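Local coordinates for protein alpha-galacturonidase (Bacillus subtilis, PDB 3FEF) that hydrolyses alpha-1,4-linked galacturonate oligomers, probably digalacturonate in nature, as a family 4 glycosidase that depends on NAD+ and manganese, at residues A[182-187]-A[223-227]. Sequence-based numbering, arbitrary orientation.
Sequences MVTERL and IFREF
Met182, a selenomethionine, meets Phe227 in a CH-pi contact: CG stands over the centre of the ring, 3.7 Å from the centroid and only 12° off the normal. The interface is helix-helix packing in this family 4 glycoside hydrolase, joining the C-terminal turns of helix 171-187 to helix 220-231 away from the metal site; the axes of the short segments pass 10.8 Å apart at closest, at 75° to each other. With CG anti to the backbone N, the Met182 chain is extended as far as SE, reaches over to the other helix, and bends at chi3 so that CE turns aside; SE arrives 3.5 Å from Phe224 CA. SE lies obliquely to the rings of both Phe224 and Phe227, giving two Met-aromatic contacts. Ile223 uses its two branches separately. CG2 packs against Met182 SE at 3.7 Å and also touches Arg186 CG, while CD1 meets Leu187 CD1 tip to tip at 3.6 Å. Replacing Phe227 with an alanine would probably open a gap beside Met182 CG and leave the methylene CD of Arg186 without its aromatic neighbour.

Further out, the Phe227 ring meets those of Tyr231 and Tyr236, and the Phe224 ring meets Phe259 edge-to-face. Polar groups border this apolar centre. Glu185 OE1 reaches the edge of the Phe227 ring, 4.0 Å from CE1, and OE2 is hydrogen-bonded to Tyr231 OH. The same OE2 pairs with Arg186 NH1 in a salt bridge of 3.2 Å; its N-H...O angle is 138°, and the carboxylate oxygen sits outside the guanidinium plane.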
HETATM    1  N   MSE A 182      15.478  37.449   3.713  1.00 28.23           N
HETATM    2  CA  MSE A 182      15.978  37.354   2.350  1.00 29.94           C
HETATM    3  C   MSE A 182      15.081  38.139   1.398  1.00 29.17           C
HETATM    4  O   MSE A 182      15.568  38.825   0.509  1.00 28.48           O
HETATM    5  CB  MSE A 182      16.081  35.888   1.920  1.00 31.31           C
HETATM    6  CG  MSE A 182      16.141  35.672   0.425  1.00 32.70           C
HETATM    7 SE   MSE A 182      15.755  33.784  -0.055  1.00 42.60          SE
HETATM    8  CE  MSE A 182      13.799  33.879   0.026  1.00 35.48           C
ATOM      9  N   VAL A 183      13.772  38.023   1.593  1.00 28.78           N
ATOM     10  CA  VAL A 183      12.788  38.805   0.850  1.00 31.20           C
ATOM     11  C   VAL A 183      13.063  40.313   0.953  1.00 32.47           C
ATOM     12  O   VAL A 183      13.072  41.020  -0.054  1.00 31.24           O
ATOM     13  CB  VAL A 183      11.370  38.537   1.376  1.00 32.87           C
ATOM     14  CG1 VAL A 183      10.374  39.533   0.784  1.00 30.88           C
ATOM     15  CG2 VAL A 183      10.945  37.067   1.089  1.00 30.84           C
ATOM     16  N   THR A 184      13.266  40.795   2.170  1.00 30.66           N
ATOM     17  CA  THR A 184      13.633  42.181   2.384  1.00 37.26           C
ATOM     18  C   THR A 184      14.960  42.528   1.705  1.00 37.83           C
ATOM     19  O   THR A 184      15.060  43.514   0.984  1.00 37.52           O
ATOM     20  CB  THR A 184      13.773  42.497   3.869  1.00 37.02           C
ATOM     21  OG1 THR A 184      12.538  42.218   4.527  1.00 37.70           O
ATOM     22  CG2 THR A 184      14.123  43.974   4.066  1.00 37.47           C
ATOM     23  N   GLU A 185      15.981  41.716   1.928  1.00 39.02           N
ATOM     24  CA  GLU A 185      17.275  42.024   1.344  1.00 42.46           C
ATOM     25  C   GLU A 185      17.350  41.868  -0.170  1.00 43.20           C
ATOM     26  O   GLU A 185      18.099  42.582  -0.815  1.00 45.83           O
ATOM     27  CB  GLU A 185      18.389  41.219   1.985  1.00 45.09           C
ATOM     28  CG  GLU A 185      19.737  41.819   1.669  1.00 49.45           C
ATOM     29  CD  GLU A 185      20.780  40.777   1.416  1.00 51.81           C
ATOM     30  OE1 GLU A 185      21.203  40.125   2.397  1.00 54.35           O
ATOM     31  OE2 GLU A 185      21.183  40.618   0.238  1.00 53.31           O
ATOM     32  N   ARG A 186      16.594  40.938  -0.742  1.00 44.06           N
ATOM     33  CA  ARG A 186      16.694  40.686  -2.167  1.00 44.56           C
ATOM     34  C   ARG A 186      15.686  41.539  -2.923  1.00 44.57           C
ATOM     35  O   ARG A 186      15.900  41.878  -4.081  1.00 45.03           O
ATOM     36  CB  ARG A 186      16.453  39.202  -2.499  1.00 45.72           C
ATOM     37  CG  ARG A 186      17.261  38.173  -1.692  1.00 49.50           C
ATOM     38  CD  ARG A 186      18.775  38.329  -1.868  1.00 52.77           C
ATOM     39  NE  ARG A 186      19.149  38.550  -3.265  1.00 51.56           N
ATOM     40  CZ  ARG A 186      20.300  39.090  -3.648  1.00 53.82           C
ATOM     41  NH1 ARG A 186      21.194  39.467  -2.742  1.00 54.24           N
ATOM     42  NH2 ARG A 186      20.557  39.257  -4.939  1.00 54.31           N
ATOM     43  N   LEU A 187      14.583  41.876  -2.275  1.00 44.00           N
ATOM     44  CA  LEU A 187      13.479  42.516  -2.974  1.00 45.47           C
ATOM     45  C   LEU A 187      13.198  43.903  -2.439  1.00 45.04           C
ATOM     46  O   LEU A 187      12.539  44.704  -3.096  1.00 46.56           O
ATOM     47  CB  LEU A 187      12.210  41.661  -2.883  1.00 46.85           C
ATOM     48  CG  LEU A 187      12.382  40.188  -3.270  1.00 48.73           C
ATOM     49  CD1 LEU A 187      11.048  39.423  -3.221  1.00 48.27           C
ATOM     50  CD2 LEU A 187      13.041  40.062  -4.646  1.00 48.41           C
ATOM     51  N   ILE A 223      14.593  32.682  -5.640  1.00 29.32           N
ATOM     52  CA  ILE A 223      15.273  33.715  -4.873  1.00 29.88           C
ATOM     53  C   ILE A 223      16.270  33.129  -3.889  1.00 30.50           C
ATOM     54  O   ILE A 223      17.357  33.667  -3.707  1.00 31.27           O
ATOM     55  CB  ILE A 223      14.270  34.588  -4.091  1.00 32.58           C
ATOM     56  CG1 ILE A 223      13.383  35.360  -5.070  1.00 35.08           C
ATOM     57  CG2 ILE A 223      15.001  35.549  -3.181  1.00 33.43           C
ATOM     58  CD1 ILE A 223      12.407  36.304  -4.378  1.00 38.12           C
ATOM     59  N   PHE A 224      15.917  32.013  -3.253  1.00 30.41           N
ATOM     60  CA  PHE A 224      16.858  31.389  -2.341  1.00 27.54           C
ATOM     61  C   PHE A 224      18.051  30.849  -3.138  1.00 26.10           C
ATOM     62  O   PHE A 224      19.159  30.806  -2.643  1.00 25.66           O
ATOM     63  CB  PHE A 224      16.190  30.270  -1.553  1.00 25.08           C
ATOM     64  CG  PHE A 224      17.061  29.679  -0.495  1.00 25.11           C
ATOM     65  CD1 PHE A 224      17.982  28.691  -0.805  1.00 23.40           C
ATOM     66  CD2 PHE A 224      16.955  30.104   0.819  1.00 22.40           C
ATOM     67  CE1 PHE A 224      18.773  28.122   0.200  1.00 23.06           C
ATOM     68  CE2 PHE A 224      17.737  29.569   1.809  1.00 21.72           C
ATOM     69  CZ  PHE A 224      18.650  28.559   1.505  1.00 21.74           C
ATOM     70  N   ARG A 225      17.818  30.438  -4.376  1.00 26.77           N
ATOM     71  CA  ARG A 225      18.918  29.956  -5.193  1.00 31.79           C
ATOM     72  C   ARG A 225      19.950  31.079  -5.442  1.00 32.68           C
ATOM     73  O   ARG A 225      21.149  30.866  -5.275  1.00 30.69           O
ATOM     74  CB  ARG A 225      18.419  29.328  -6.505  1.00 33.31           C
ATOM     75  CG  ARG A 225      19.553  28.988  -7.489  1.00 37.10           C
ATOM     76  CD  ARG A 225      19.199  27.863  -8.476  1.00 43.45           C
ATOM     77  NE  ARG A 225      17.763  27.705  -8.733  1.00 48.26           N
ATOM     78  CZ  ARG A 225      16.955  28.669  -9.183  1.00 50.65           C
ATOM     79  NH1 ARG A 225      15.671  28.404  -9.394  1.00 49.54           N
ATOM     80  NH2 ARG A 225      17.420  29.902  -9.418  1.00 49.92           N
ATOM     81  N   GLU A 226      19.479  32.273  -5.797  1.00 31.78           N
ATOM     82  CA  GLU A 226      20.376  33.439  -5.953  1.00 34.15           C
ATOM     83  C   GLU A 226      21.061  33.785  -4.656  1.00 32.69           C
ATOM     84  O   GLU A 226      22.272  33.999  -4.599  1.00 31.33           O
ATOM     85  CB  GLU A 226      19.601  34.661  -6.466  1.00 35.26           C
ATOM     86  CG  GLU A 226      19.307  34.573  -7.963  1.00 42.76           C
ATOM     87  CD  GLU A 226      18.002  35.234  -8.356  1.00 47.24           C
ATOM     88  OE1 GLU A 226      17.548  36.138  -7.631  1.00 52.33           O
ATOM     89  OE2 GLU A 226      17.424  34.856  -9.394  1.00 49.77           O
ATOM     90  N   PHE A 227      20.248  33.847  -3.609  1.00 32.88           N
ATOM     91  CA  PHE A 227      20.689  34.112  -2.266  1.00 32.89           C
ATOM     92  C   PHE A 227      21.818  33.170  -1.863  1.00 32.96           C
ATOM     93  O   PHE A 227      22.811  33.575  -1.269  1.00 31.62           O
ATOM     94  CB  PHE A 227      19.486  33.887  -1.355  1.00 35.65           C
ATOM     95  CG  PHE A 227      19.628  34.482  -0.012  1.00 35.12           C
ATOM     96  CD1 PHE A 227      19.964  35.815   0.125  1.00 31.67           C
ATOM     97  CD2 PHE A 227      19.373  33.717   1.123  1.00 36.23           C
ATOM     98  CE1 PHE A 227      20.080  36.374   1.365  1.00 34.03           C
ATOM     99  CE2 PHE A 227      19.478  34.264   2.381  1.00 36.10           C
ATOM    100  CZ  PHE A 227      19.833  35.602   2.509  1.00 36.57           C
TER